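Local structure of glycosyl transferase family 8 (Streptococcus pneumoniae, 5GVV) at residues A[297-302]-A[400-405]; A[303-308]-A[326-331]; A[343-348]-A[368-373]. The protein transfers galactose from UDP-galactose to the terminal glucose of the already glycosylated serine-rich repeat protein PsrP, the third step in its O-glycosylation. All blocks are in the same frame, centred on the assembly; numbering follows the deposited sequence.

Contact 1 of 3, residues A[297-302]-A[400-405]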
ATOM      1  N   GLU A 297     -19.749 -17.032  14.880  1.00 18.44           N
ATOM      2  CA  GLU A 297     -20.101 -16.040  15.894  1.00 18.88           C
ATOM      3  C   GLU A 297     -19.873 -16.582  17.301  1.00 18.94           C
ATOM      4  O   GLU A 297     -19.339 -15.886  18.166  1.00 16.81           O
ATOM      5  CB  GLU A 297     -21.570 -15.614  15.740  1.00 22.07           C
ATOM      6  CG  GLU A 297     -21.860 -14.742  14.522  1.00 24.68           C
ATOM      7  CD  GLU A 297     -23.346 -14.572  14.246  1.00 30.27           C
ATOM      8  OE1 GLU A 297     -23.718 -13.538  13.652  1.00 34.32           O
ATOM      9  OE2 GLU A 297     -24.135 -15.471  14.609  1.00 30.97           O
ATOM     10  N   GLN A 298     -20.267 -17.834  17.518  1.00 18.01           N
ATOM     11  CA  GLN A 298     -20.218 -18.451  18.843  1.00 19.08           C
ATOM     12  C   GLN A 298     -18.837 -18.961  19.247  1.00 18.53           C
ATOM     13  O   GLN A 298     -18.558 -19.124  20.440  1.00 18.93           O
ATOM     14  CB  GLN A 298     -21.208 -19.619  18.908  1.00 18.58           C
ATOM     15  CG  GLN A 298     -22.668 -19.201  18.791  1.00 18.73           C
ATOM     16  CD  GLN A 298     -23.112 -18.351  19.960  1.00 24.84           C
ATOM     17  OE1 GLN A 298     -22.981 -18.755  21.114  1.00 29.78           O
ATOM     18  NE2 GLN A 298     -23.628 -17.162  19.672  1.00 25.62           N
ATOM     19  N   LEU A 299     -17.981 -19.222  18.263  1.00 15.31           N
ATOM     20  CA  LEU A 299     -16.684 -19.841  18.534  1.00 17.16           C
ATOM     21  C   LEU A 299     -15.505 -19.030  17.986  1.00 16.78           C
ATOM     22  O   LEU A 299     -14.805 -19.486  17.078  1.00 15.61           O
ATOM     23  CB  LEU A 299     -16.652 -21.269  17.976  1.00 14.76           C
ATOM     24  CG  LEU A 299     -17.603 -22.284  18.623  1.00 17.06           C
ATOM     25  CD1 LEU A 299     -18.082 -23.343  17.625  1.00 14.58           C
ATOM     26  CD2 LEU A 299     -16.938 -22.950  19.815  1.00 17.29           C
ATOM     27  N   PRO A 300     -15.262 -17.832  18.554  1.00 19.57           N
ATOM     28  CA  PRO A 300     -14.173 -16.972  18.065  1.00 18.98           C
ATOM     29  C   PRO A 300     -12.805 -17.619  18.242  1.00 18.57           C
ATOM     30  O   PRO A 300     -11.839 -17.207  17.597  1.00 20.15           O
ATOM     31  CB  PRO A 300     -14.275 -15.737  18.968  1.00 16.93           C
ATOM     32  CG  PRO A 300     -14.951 -16.229  20.214  1.00 21.51           C
ATOM     33  CD  PRO A 300     -15.941 -17.244  19.726  1.00 18.01           C
ATOM     34  N   GLU A 301     -12.727 -18.621  19.114  1.00 21.89           N
ATOM     35  CA  GLU A 301     -11.461 -19.281  19.398  1.00 22.05           C
ATOM     36  C   GLU A 301     -11.243 -20.517  18.520  1.00 19.68           C
ATOM     37  O   GLU A 301     -10.258 -21.240  18.682  1.00 19.80           O
ATOM     38  CB  GLU A 301     -11.384 -19.662  20.876  1.00 22.87           C
ATOM     39  CG  GLU A 301     -12.241 -20.861  21.262  1.00 25.51           C
ATOM     40  CD  GLU A 301     -13.652 -20.491  21.681  1.00 23.85           C
ATOM     41  OE1 GLU A 301     -14.303 -19.684  20.987  1.00 26.34           O
ATOM     42  OE2 GLU A 301     -14.113 -21.022  22.710  1.00 30.24           O
ATOM     43  N   VAL A 302     -12.170 -20.757  17.595  1.00 17.08           N
ATOM     44  CA  VAL A 302     -11.990 -21.791  16.582  1.00 17.31           C
ATOM     45  C   VAL A 302     -11.714 -21.122  15.241  1.00 15.93           C
ATOM     46  O   VAL A 302     -12.403 -20.169  14.864  1.00 15.47           O
ATOM     47  CB  VAL A 302     -13.242 -22.672  16.445  1.00 15.36           C
ATOM     48  CG1 VAL A 302     -13.051 -23.692  15.346  1.00 15.21           C
ATOM     49  CG2 VAL A 302     -13.538 -23.374  17.749  1.00 13.09           C
ATOM     50  N   ALA A 400     -20.181 -29.448  21.407  1.00 17.99           N
ATOM     51  CA  ALA A 400     -19.454 -30.592  20.867  1.00 21.05           C
ATOM     52  C   ALA A 400     -18.058 -30.169  20.413  1.00 21.06           C
ATOM     53  O   ALA A 400     -17.067 -30.831  20.720  1.00 21.25           O
ATOM     54  CB  ALA A 400     -20.222 -31.205  19.713  1.00 19.32           C
ATOM     55  N   ILE A 401     -17.989 -29.070  19.672  1.00 18.52           N
ATOM     56  CA  ILE A 401     -16.713 -28.567  19.176  1.00 18.64           C
ATOM     57  C   ILE A 401     -15.761 -28.194  20.321  1.00 21.16           C
ATOM     58  O   ILE A 401     -14.576 -28.537  20.284  1.00 22.41           O
ATOM     59  CB  ILE A 401     -16.921 -27.376  18.212  1.00 16.41           C
ATOM     60  CG1 ILE A 401     -17.582 -27.866  16.917  1.00 14.27           C
ATOM     61  CG2 ILE A 401     -15.602 -26.701  17.899  1.00 15.91           C
ATOM     62  CD1 ILE A 401     -18.092 -26.764  16.001  1.00 12.93           C
ATOM     63  N   ARG A 402     -16.283 -27.516  21.343  1.00 20.15           N
ATOM     64  CA  ARG A 402     -15.474 -27.143  22.504  1.00 19.88           C
ATOM     65  C   ARG A 402     -14.925 -28.335  23.291  1.00 24.11           C
ATOM     66  O   ARG A 402     -13.926 -28.201  24.004  1.00 26.81           O
ATOM     67  CB  ARG A 402     -16.250 -26.200  23.429  1.00 22.55           C
ATOM     68  CG  ARG A 402     -16.116 -24.735  23.033  1.00 24.08           C
ATOM     69  CD  ARG A 402     -16.914 -23.802  23.923  1.00 26.54           C
ATOM     70  NE  ARG A 402     -16.560 -22.406  23.661  1.00 30.42           N
ATOM     71  CZ  ARG A 402     -17.411 -21.486  23.217  1.00 29.91           C
ATOM     72  NH1 ARG A 402     -18.680 -21.804  22.994  1.00 30.04           N
ATOM     73  NH2 ARG A 402     -17.001 -20.241  23.007  1.00 28.74           N
ATOM     74  N   SER A 403     -15.564 -29.494  23.157  1.00 22.12           N
ATOM     75  CA  SER A 403     -15.103 -30.695  23.854  1.00 24.05           C
ATOM     76  C   SER A 403     -13.783 -31.198  23.269  1.00 25.66           C
ATOM     77  O   SER A 403     -13.050 -31.947  23.922  1.00 29.63           O
ATOM     78  CB  SER A 403     -16.165 -31.802  23.806  1.00 21.03           C
ATOM     79  OG  SER A 403     -16.142 -32.495  22.568  1.00 24.23           O
ATOM     80  N   TYR A 404     -13.474 -30.779  22.044  1.00 23.85           N
ATOM     81  CA  TYR A 404     -12.237 -31.194  21.387  1.00 26.56           C
ATOM     82  C   TYR A 404     -11.050 -30.319  21.780  1.00 28.15           C
ATOM     83  O   TYR A 404      -9.897 -30.647  21.478  1.00 27.20           O
ATOM     84  CB  TYR A 404     -12.418 -31.220  19.869  1.00 23.78           C
ATOM     85  CG  TYR A 404     -13.285 -32.367  19.416  1.00 24.53           C
ATOM     86  CD1 TYR A 404     -14.664 -32.224  19.321  1.00 19.92           C
ATOM     87  CD2 TYR A 404     -12.728 -33.601  19.102  1.00 21.66           C
ATOM     88  CE1 TYR A 404     -15.461 -33.273  18.917  1.00 25.13           C
ATOM     89  CE2 TYR A 404     -13.518 -34.655  18.698  1.00 22.35           C
ATOM     90  CZ  TYR A 404     -14.881 -34.484  18.608  1.00 21.89           C
ATOM     91  OH  TYR A 404     -15.677 -35.531  18.209  1.00 20.98           O
HETATM   92  N   MSE A 405     -11.309 -29.291  22.521  1.00 29.91           N
HETATM   93  CA  MSE A 405     -10.236 -28.479  22.911  1.00 33.60           C
HETATM   94  C   MSE A 405      -9.552 -28.770  24.170  1.00 41.03           C
HETATM   95  O   MSE A 405     -10.181 -29.009  25.195  1.00 42.76           O
HETATM   96  CB  MSE A 405     -10.774 -27.086  23.208  1.00 30.00           C
HETATM   97  CG  MSE A 405     -11.617 -26.559  22.097  1.00 30.00           C
HETATM   98 SE   MSE A 405     -12.241 -24.740  22.562  1.00 30.00          SE
HETATM   99  CE  MSE A 405     -12.981 -24.238  20.863  1.00 30.00           C
TER
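Glu301 sets its CG between its own backbone N and carbonyl carbon (chi1 75°) and bends again at chi2 (-90°), which carries CD toward the extended chain of Arg402 on the other segment. The two side chains meet at about a right angle, and a single carboxylate oxygen does most of the binding. Glu301 OE2 stands at the guanidinium edge, 3.0 Å from Arg402 NE in a salt bridge, and takes a second, weak bond from Arg402 NH2. Carboxylate and guanidinium planes are turned 52° apart, so this is not a flat two-oxygen pairing. Arg402 NH2 also gives a weak bond of 3.2 Å to Gln298 O, a carbonyl at the C-terminal end of helix 292-298, where the helix dipole would probably add to the attraction. One face of the guanidinium is covered by Leu299, whose CD2 lies 3.7 Å above its plane and over its centre.

These residues join the ends of two helices, 292-298 and 395-402, that flank the six-stranded parallel sheet of a Rossmann-like fold. Leu299 is the first residue to leave the helix, and a type I turn from Leu299 to Val302 leads into strand 302-307. Toward the sheet, where Val302 packs on Cys280 and Ile401 on Leu278 of strand 278-283, the branched side chains suit a buried place: Leu299 CD1 touches Ile401 CD1 at 3.8 Å, and Val302 CG2 lies 3.9 Å from Ile401 CG2. Met405, present as selenomethionine, is extended beyond CG, and the length of a methionine chain brings its CE to 3.5 Å from Glu301 CG.

Contact 2 of 3, residues A[303-308]-A[326-331]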
ATOM      1  N   HIS A 303     -10.700 -21.607  14.532  1.00 15.80           N
ATOM      2  CA  HIS A 303     -10.416 -21.135  13.181  1.00 15.51           C
ATOM      3  C   HIS A 303     -11.047 -22.097  12.183  1.00 15.97           C
ATOM      4  O   HIS A 303     -10.626 -23.259  12.069  1.00 16.16           O
ATOM      5  CB  HIS A 303      -8.901 -21.040  12.967  1.00 15.98           C
ATOM      6  CG  HIS A 303      -8.501 -20.377  11.683  1.00 20.14           C
ATOM      7  ND1 HIS A 303      -7.186 -20.117  11.358  1.00 18.01           N
ATOM      8  CD2 HIS A 303      -9.239 -19.922  10.642  1.00 17.55           C
ATOM      9  CE1 HIS A 303      -7.133 -19.532  10.176  1.00 23.09           C
ATOM     10  NE2 HIS A 303      -8.365 -19.408   9.716  1.00 19.57           N
ATOM     11  N   PHE A 304     -12.063 -21.620  11.471  1.00 13.27           N
ATOM     12  CA  PHE A 304     -12.755 -22.449  10.492  1.00 16.60           C
ATOM     13  C   PHE A 304     -12.130 -22.272   9.120  1.00 18.41           C
ATOM     14  O   PHE A 304     -11.852 -21.146   8.696  1.00 16.74           O
ATOM     15  CB  PHE A 304     -14.230 -22.061  10.399  1.00 13.59           C
ATOM     16  CG  PHE A 304     -14.979 -22.172  11.691  1.00 14.93           C
ATOM     17  CD1 PHE A 304     -15.717 -23.313  11.982  1.00 13.52           C
ATOM     18  CD2 PHE A 304     -14.979 -21.121  12.600  1.00 14.28           C
ATOM     19  CE1 PHE A 304     -16.435 -23.413  13.173  1.00 14.53           C
ATOM     20  CE2 PHE A 304     -15.687 -21.211  13.793  1.00 13.76           C
ATOM     21  CZ  PHE A 304     -16.414 -22.362  14.079  1.00 14.18           C
ATOM     22  N   HIS A 305     -11.915 -23.382   8.424  1.00 13.49           N
ATOM     23  CA  HIS A 305     -11.415 -23.326   7.061  1.00 15.85           C
ATOM     24  C   HIS A 305     -12.475 -23.909   6.141  1.00 15.20           C
ATOM     25  O   HIS A 305     -12.807 -25.095   6.243  1.00 14.71           O
ATOM     26  CB  HIS A 305     -10.103 -24.112   6.941  1.00 15.12           C
ATOM     27  CG  HIS A 305      -9.055 -23.687   7.921  1.00 18.85           C
ATOM     28  ND1 HIS A 305      -8.000 -22.863   7.578  1.00 20.74           N
ATOM     29  CD2 HIS A 305      -8.900 -23.964   9.237  1.00 17.23           C
ATOM     30  CE1 HIS A 305      -7.247 -22.650   8.644  1.00 20.46           C
ATOM     31  NE2 HIS A 305      -7.770 -23.310   9.663  1.00 20.66           N
ATOM     32  N   ILE A 306     -13.019 -23.076   5.260  1.00 13.63           N
ATOM     33  CA  ILE A 306     -14.046 -23.526   4.325  1.00 13.74           C
ATOM     34  C   ILE A 306     -13.463 -23.543   2.919  1.00 14.19           C
ATOM     35  O   ILE A 306     -13.091 -22.495   2.381  1.00 14.05           O
ATOM     36  CB  ILE A 306     -15.300 -22.633   4.367  1.00 15.06           C
ATOM     37  CG1 ILE A 306     -15.780 -22.451   5.809  1.00 14.46           C
ATOM     38  CG2 ILE A 306     -16.412 -23.237   3.513  1.00 16.91           C
ATOM     39  CD1 ILE A 306     -16.054 -23.769   6.532  1.00 16.25           C
ATOM     40  N   VAL A 307     -13.371 -24.737   2.335  1.00 12.72           N
ATOM     41  CA  VAL A 307     -12.692 -24.925   1.060  1.00 11.25           C
ATOM     42  C   VAL A 307     -13.709 -25.274  -0.020  1.00 13.74           C
ATOM     43  O   VAL A 307     -14.699 -25.948   0.253  1.00 16.15           O
ATOM     44  CB  VAL A 307     -11.646 -26.052   1.181  1.00 14.26           C
ATOM     45  CG1 VAL A 307     -10.828 -26.190  -0.092  1.00 13.26           C
ATOM     46  CG2 VAL A 307     -10.726 -25.782   2.367  1.00 15.29           C
ATOM     47  N   ALA A 308     -13.481 -24.789  -1.238  1.00 14.69           N
ATOM     48  CA  ALA A 308     -14.282 -25.187  -2.390  1.00 15.50           C
ATOM     49  C   ALA A 308     -13.352 -25.342  -3.579  1.00 17.43           C
ATOM     50  O   ALA A 308     -12.253 -24.783  -3.579  1.00 18.03           O
ATOM     51  CB  ALA A 308     -15.361 -24.158  -2.688  1.00 16.20           C
ATOM     52  N   THR A 326     -11.547 -18.714   7.460  1.00 13.89           N
ATOM     53  CA  THR A 326     -10.803 -18.591   6.212  1.00 14.01           C
ATOM     54  C   THR A 326     -11.523 -19.365   5.117  1.00 12.34           C
ATOM     55  O   THR A 326     -11.919 -20.519   5.301  1.00 16.11           O
ATOM     56  CB  THR A 326      -9.338 -19.019   6.353  1.00 16.37           C
ATOM     57  OG1 THR A 326      -8.707 -18.183   7.333  1.00 16.33           O
ATOM     58  CG2 THR A 326      -8.596 -18.853   5.029  1.00 14.50           C
ATOM     59  N   VAL A 327     -11.699 -18.689   3.989  1.00 13.19           N
ATOM     60  CA  VAL A 327     -12.506 -19.145   2.872  1.00 11.71           C
ATOM     61  C   VAL A 327     -11.584 -19.322   1.652  1.00 16.47           C
ATOM     62  O   VAL A 327     -10.813 -18.416   1.321  1.00 12.16           O
ATOM     63  CB  VAL A 327     -13.610 -18.094   2.637  1.00 17.91           C
ATOM     64  CG1 VAL A 327     -13.803 -17.776   1.174  1.00 18.95           C
ATOM     65  CG2 VAL A 327     -14.917 -18.521   3.312  1.00 14.08           C
ATOM     66  N   TYR A 328     -11.626 -20.492   1.010  1.00 12.16           N
ATOM     67  CA  TYR A 328     -10.688 -20.793  -0.072  1.00 14.62           C
ATOM     68  C   TYR A 328     -11.393 -21.142  -1.378  1.00 15.90           C
ATOM     69  O   TYR A 328     -11.444 -22.317  -1.757  1.00 15.55           O
ATOM     70  CB  TYR A 328      -9.801 -21.987   0.289  1.00 11.93           C
ATOM     71  CG  TYR A 328      -9.043 -21.906   1.595  1.00 13.03           C
ATOM     72  CD1 TYR A 328      -9.653 -22.254   2.797  1.00 16.41           C
ATOM     73  CD2 TYR A 328      -7.704 -21.538   1.621  1.00 13.48           C
ATOM     74  CE1 TYR A 328      -8.958 -22.212   3.988  1.00 16.27           C
ATOM     75  CE2 TYR A 328      -7.001 -21.484   2.812  1.00 15.01           C
ATOM     76  CZ  TYR A 328      -7.633 -21.831   3.989  1.00 17.24           C
ATOM     77  OH  TYR A 328      -6.948 -21.789   5.187  1.00 19.02           O
ATOM     78  N   PRO A 329     -11.921 -20.135  -2.088  1.00 12.54           N
ATOM     79  CA  PRO A 329     -12.569 -20.478  -3.355  1.00 15.69           C
ATOM     80  C   PRO A 329     -11.539 -20.965  -4.373  1.00 18.98           C
ATOM     81  O   PRO A 329     -10.358 -20.618  -4.255  1.00 16.52           O
ATOM     82  CB  PRO A 329     -13.175 -19.147  -3.810  1.00 17.60           C
ATOM     83  CG  PRO A 329     -12.294 -18.089  -3.177  1.00 18.37           C
ATOM     84  CD  PRO A 329     -11.873 -18.677  -1.851  1.00 16.71           C
ATOM     85  N   ASN A 330     -11.976 -21.771  -5.337  1.00 16.53           N
ATOM     86  CA  ASN A 330     -11.110 -22.208  -6.428  1.00 17.82           C
ATOM     87  C   ASN A 330      -9.850 -22.941  -5.975  1.00 19.45           C
ATOM     88  O   ASN A 330      -8.767 -22.729  -6.524  1.00 20.97           O
ATOM     89  CB  ASN A 330     -10.745 -21.010  -7.315  1.00 17.21           C
ATOM     90  CG  ASN A 330     -11.952 -20.429  -8.022  1.00 22.79           C
ATOM     91  OD1 ASN A 330     -12.657 -21.138  -8.741  1.00 22.98           O
ATOM     92  ND2 ASN A 330     -12.212 -19.142  -7.804  1.00 18.79           N
ATOM     93  N   SER A 331      -9.992 -23.796  -4.967  1.00 15.82           N
ATOM     94  CA  SER A 331      -8.864 -24.590  -4.493  1.00 15.77           C
ATOM     95  C   SER A 331      -8.860 -25.914  -5.251  1.00 13.97           C
ATOM     96  O   SER A 331      -9.643 -26.100  -6.191  1.00 15.06           O
ATOM     97  CB  SER A 331      -8.974 -24.813  -2.986  1.00 13.81           C
ATOM     98  OG  SER A 331      -7.779 -25.351  -2.449  1.00 16.19           O
TER
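His305 and Tyr328 run side by side from neighbouring parallel strands; both point to the same face of the sheet, each with CG anti to its own carbonyl carbon (chi1 -54° in both). Their rings meet rim to rim with planes only 19° apart, neither lying over the other, and His305 ND1 is hydrogen-bonded to Tyr328 OH at 2.8 Å. His305 CB touches Tyr328 CE1 at 3.7 Å. A second imidazole bond lies two residues earlier on the strand: His303 NE2 meets Thr326 OG1 at 2.7 Å, and His305 CE1 sits over the centre of the His303 ring.

The tight part of the contact is the regular ladder, in which the backbones of Phe304 and Ile306 alternate with those of Thr326 and Tyr328 through nearly straight bonds. Val307 continues the packing, with CG2 3.7 Å from Tyr328 CD1, and helix 333-342 covers this face through Ile339. Beyond Tyr328 the pairing relaxes. Ala308 N reaches Tyr328 O at 3.2 Å from 45° above the carbonyl plane. Pro329 has no N-H to offer, and its side chain and that of Asn330 start away from the other strand. Ser331 N then returns to Ala308 O at 2.8 Å. This outer margin of the sheet is not simply left to solvent, since Phe238 of the second subunit packs on Val327 and Pro329.

Strands 302-307 and 325-328 belong to a beta-alpha-beta unit around helix 314-317. Because Gln279 OE1 binds the other nitrogen, His305 has a partner at both ND1 and NE2. In a buried position, bonds at both nitrogens satisfy the polar ring, should hold its rotation, and link side chains of three neighbouring strands, 325-328, 302-307 and 278-283.

Contact 3 of 3, residues A[343-348]-A[368-373]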
ATOM      1  N   SER A 343      -5.653 -29.760  10.255  1.00 20.15           N
ATOM      2  CA  SER A 343      -6.839 -29.484  11.068  1.00 22.35           C
ATOM      3  C   SER A 343      -7.013 -30.470  12.222  1.00 21.71           C
ATOM      4  O   SER A 343      -6.389 -31.533  12.236  1.00 19.11           O
ATOM      5  CB  SER A 343      -8.089 -29.459  10.191  1.00 19.84           C
ATOM      6  OG  SER A 343      -7.956 -28.496   9.162  1.00 23.90           O
ATOM      7  N   ASP A 344      -7.853 -30.101  13.187  1.00 18.85           N
ATOM      8  CA  ASP A 344      -8.109 -30.926  14.363  1.00 19.70           C
ATOM      9  C   ASP A 344      -9.422 -31.683  14.223  1.00 19.36           C
ATOM     10  O   ASP A 344      -9.626 -32.716  14.867  1.00 17.39           O
ATOM     11  CB  ASP A 344      -8.205 -30.052  15.616  1.00 20.50           C
ATOM     12  CG  ASP A 344      -6.903 -29.367  15.962  1.00 22.45           C
ATOM     13  OD1 ASP A 344      -5.881 -30.070  16.110  1.00 25.47           O
ATOM     14  OD2 ASP A 344      -6.901 -28.123  16.094  1.00 18.37           O
ATOM     15  N   LEU A 345     -10.318 -31.162  13.388  1.00 16.20           N
ATOM     16  CA  LEU A 345     -11.684 -31.672  13.349  1.00 16.56           C
ATOM     17  C   LEU A 345     -12.370 -31.346  12.029  1.00 16.12           C
ATOM     18  O   LEU A 345     -12.378 -30.187  11.602  1.00 17.38           O
ATOM     19  CB  LEU A 345     -12.484 -31.063  14.505  1.00 14.78           C
ATOM     20  CG  LEU A 345     -13.984 -31.362  14.526  1.00 15.05           C
ATOM     21  CD1 LEU A 345     -14.213 -32.841  14.753  1.00 16.94           C
ATOM     22  CD2 LEU A 345     -14.661 -30.549  15.599  1.00 19.08           C
ATOM     23  N   TYR A 346     -12.940 -32.358  11.379  1.00 12.20           N
ATOM     24  CA  TYR A 346     -13.695 -32.121  10.154  1.00 12.00           C
ATOM     25  C   TYR A 346     -15.163 -31.858  10.480  1.00 15.21           C
ATOM     26  O   TYR A 346     -15.773 -32.593  11.262  1.00 13.73           O
ATOM     27  CB  TYR A 346     -13.569 -33.305   9.181  1.00 10.98           C
ATOM     28  CG  TYR A 346     -14.075 -32.961   7.797  1.00 13.70           C
ATOM     29  CD1 TYR A 346     -15.422 -33.088   7.473  1.00 17.09           C
ATOM     30  CD2 TYR A 346     -13.212 -32.476   6.825  1.00 15.99           C
ATOM     31  CE1 TYR A 346     -15.891 -32.750   6.217  1.00 16.83           C
ATOM     32  CE2 TYR A 346     -13.670 -32.136   5.568  1.00 15.12           C
ATOM     33  CZ  TYR A 346     -15.007 -32.276   5.271  1.00 16.18           C
ATOM     34  OH  TYR A 346     -15.469 -31.932   4.017  1.00 15.17           O
ATOM     35  N   LEU A 347     -15.725 -30.808   9.884  1.00 16.45           N
ATOM     36  CA  LEU A 347     -17.148 -30.502  10.042  1.00 14.94           C
ATOM     37  C   LEU A 347     -17.897 -30.800   8.745  1.00 17.76           C
ATOM     38  O   LEU A 347     -17.772 -30.058   7.761  1.00 12.97           O
ATOM     39  CB  LEU A 347     -17.351 -29.033  10.427  1.00 14.99           C
ATOM     40  CG  LEU A 347     -16.676 -28.511  11.696  1.00 15.44           C
ATOM     41  CD1 LEU A 347     -17.011 -27.043  11.931  1.00 13.48           C
ATOM     42  CD2 LEU A 347     -17.073 -29.333  12.892  1.00 16.27           C
ATOM     43  N   ASP A 348     -18.676 -31.881   8.749  1.00 15.30           N
ATOM     44  CA  ASP A 348     -19.452 -32.269   7.582  1.00 16.08           C
ATOM     45  C   ASP A 348     -20.737 -31.453   7.542  1.00 17.79           C
ATOM     46  O   ASP A 348     -21.792 -31.929   7.965  1.00 17.30           O
ATOM     47  CB  ASP A 348     -19.779 -33.761   7.642  1.00 15.60           C
ATOM     48  CG  ASP A 348     -20.118 -34.339   6.287  1.00 17.54           C
ATOM     49  OD1 ASP A 348     -20.134 -33.570   5.299  1.00 18.09           O
ATOM     50  OD2 ASP A 348     -20.371 -35.560   6.211  1.00 16.70           O
ATOM     51  N   PRO A 368     -11.151 -36.731  13.743  1.00 17.34           N
ATOM     52  CA  PRO A 368     -12.544 -36.854  14.186  1.00 20.53           C
ATOM     53  C   PRO A 368     -13.429 -36.051  13.254  1.00 19.73           C
ATOM     54  O   PRO A 368     -12.961 -35.059  12.686  1.00 16.10           O
ATOM     55  CB  PRO A 368     -12.530 -36.190  15.565  1.00 20.07           C
ATOM     56  CG  PRO A 368     -11.378 -35.234  15.517  1.00 22.95           C
ATOM     57  CD  PRO A 368     -10.340 -35.939  14.685  1.00 19.98           C
HETATM   58  N   MSE A 369     -14.680 -36.473  13.092  1.00 18.03           N
HETATM   59  CA  MSE A 369     -15.603 -35.794  12.193  1.00 16.81           C
HETATM   60  C   MSE A 369     -17.003 -35.787  12.801  1.00 18.33           C
HETATM   61  O   MSE A 369     -17.467 -36.800  13.320  1.00 16.89           O
HETATM   62  CB  MSE A 369     -15.609 -36.482  10.824  1.00 17.27           C
HETATM   63  CG  MSE A 369     -16.626 -35.938   9.837  1.00 20.99           C
HETATM   64 SE   MSE A 369     -16.406 -36.767   8.093  1.00 36.80          SE
HETATM   65  CE  MSE A 369     -16.580 -38.642   8.612  1.00 23.60           C
ATOM     66  N   ILE A 370     -17.667 -34.637  12.760  1.00 16.29           N
ATOM     67  CA  ILE A 370     -19.025 -34.540  13.287  1.00 15.00           C
ATOM     68  C   ILE A 370     -19.930 -33.896  12.244  1.00 17.07           C
ATOM     69  O   ILE A 370     -19.447 -33.320  11.265  1.00 18.09           O
ATOM     70  CB  ILE A 370     -19.075 -33.752  14.610  1.00 15.89           C
ATOM     71  CG1 ILE A 370     -18.626 -32.303  14.396  1.00 16.47           C
ATOM     72  CG2 ILE A 370     -18.196 -34.435  15.660  1.00 20.18           C
ATOM     73  CD1 ILE A 370     -18.701 -31.451  15.651  1.00 14.33           C
ATOM     74  N   ALA A 371     -21.240 -34.001  12.437  1.00 15.76           N
ATOM     75  CA  ALA A 371     -22.175 -33.506  11.430  1.00 17.44           C
ATOM     76  C   ALA A 371     -23.489 -33.053  12.050  1.00 16.83           C
ATOM     77  O   ALA A 371     -23.743 -33.294  13.236  1.00 17.94           O
ATOM     78  CB  ALA A 371     -22.428 -34.576  10.374  1.00 14.53           C
ATOM     79  N   PHE A 372     -24.313 -32.378  11.253  1.00 16.34           N
ATOM     80  CA  PHE A 372     -25.688 -32.087  11.651  1.00 17.66           C
ATOM     81  C   PHE A 372     -26.592 -33.204  11.154  1.00 18.88           C
ATOM     82  O   PHE A 372     -26.216 -33.934  10.236  1.00 18.70           O
ATOM     83  CB  PHE A 372     -26.165 -30.752  11.078  1.00 17.19           C
ATOM     84  CG  PHE A 372     -25.708 -29.550  11.864  1.00 18.65           C
ATOM     85  CD1 PHE A 372     -26.163 -29.340  13.160  1.00 17.71           C
ATOM     86  CD2 PHE A 372     -24.842 -28.623  11.301  1.00 18.81           C
ATOM     87  CE1 PHE A 372     -25.752 -28.231  13.885  1.00 18.69           C
ATOM     88  CE2 PHE A 372     -24.425 -27.509  12.018  1.00 18.09           C
ATOM     89  CZ  PHE A 372     -24.884 -27.313  13.313  1.00 16.02           C
ATOM     90  N   ASP A 373     -27.780 -33.324  11.752  1.00 16.84           N
ATOM     91  CA  ASP A 373     -28.757 -34.341  11.368  1.00 20.19           C
ATOM     92  C   ASP A 373     -29.061 -34.302   9.873  1.00 18.17           C
ATOM     93  O   ASP A 373     -29.291 -35.343   9.247  1.00 22.45           O
ATOM     94  CB  ASP A 373     -30.057 -34.166  12.174  1.00 18.27           C
ATOM     95  CG  ASP A 373     -30.540 -32.725  12.200  1.00 22.04           C
ATOM     96  OD1 ASP A 373     -30.032 -31.904  11.407  1.00 22.81           O
ATOM     97  OD2 ASP A 373     -31.434 -32.407  13.014  1.00 28.00           O
TER
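The Tyr346 ring is approached obliquely by the selenium of the selenomethionine Met369, neither squarely over its face nor at its edge. Met369 SE lies 4.8 Å from the ring centroid, 50° off the ring normal, a Met-aromatic contact in which Tyr346 CD1 is the atom touched, at 3.9 Å. Both residues place CG anti to their backbone N, which lets the two side chains lie side by side and point the same way. Ala358 and Val362 of helix 356-364 also pack on the tyrosine, while its hydroxyl is bonded to Leu283 N, so an aromatic with a polar tip suits this buried place. On the same sheet face the Asp348 carboxylate is engaged by Lys354, Tyr359 and Tyr385, which give a buried charge its partners.

On the face of Leu347 and Ile370 the contacts between the segments are aliphatic. Ile370 puts CG1 in the crowded position between its backbone N and carbonyl carbon (chi1 63°), alongside Leu347, whose CD2 is 3.7 Å away from that CG1. Leu345 crosses Ile370 at about a right angle, Leu345 CD2 to Ile370 CD1 at 4.1 Å, and Leu345 CD1 lies against Pro368, nearest Pro368 O at 3.3 Å. Helix 395-402 packs on Ile370 through Met397 and Ile401, and Tyr404 packs there too.

Between the faces the backbones are tied by Tyr346 N to Pro368 O at 3.0 Å, Ile370 N to Tyr346 O at 3.2 Å and Asp348 N to Ile370 O at 3.0 Å. Strands 345-348 and 369-372, running parallel and linked through helix 356-364, form a beta-alpha-beta crossover of the Rossmann-like sheet.

Overall arrangement
All three contacts belong to one parallel sheet and its helices, with strand order 325-328, 302-307, 278-283, 345-348, 369-372, 387-389. Contact 2 pairs the first two strands and contact 3 lies beyond strand 278-283, on its other side, their centres about 15 Å apart. Along the chain they follow in series, both nested inside the loop that contact 1 closes. Contact 1 is about 12 Å from contact 3 and 18 Å from contact 2, centre to centre; Tyr404 packs on Pro368, Leu299 on Phe304, and Phe304 on Leu347. All three lie in a Rossmann-like unit separate from the mixed sheet and distant from the manganese and UDP site.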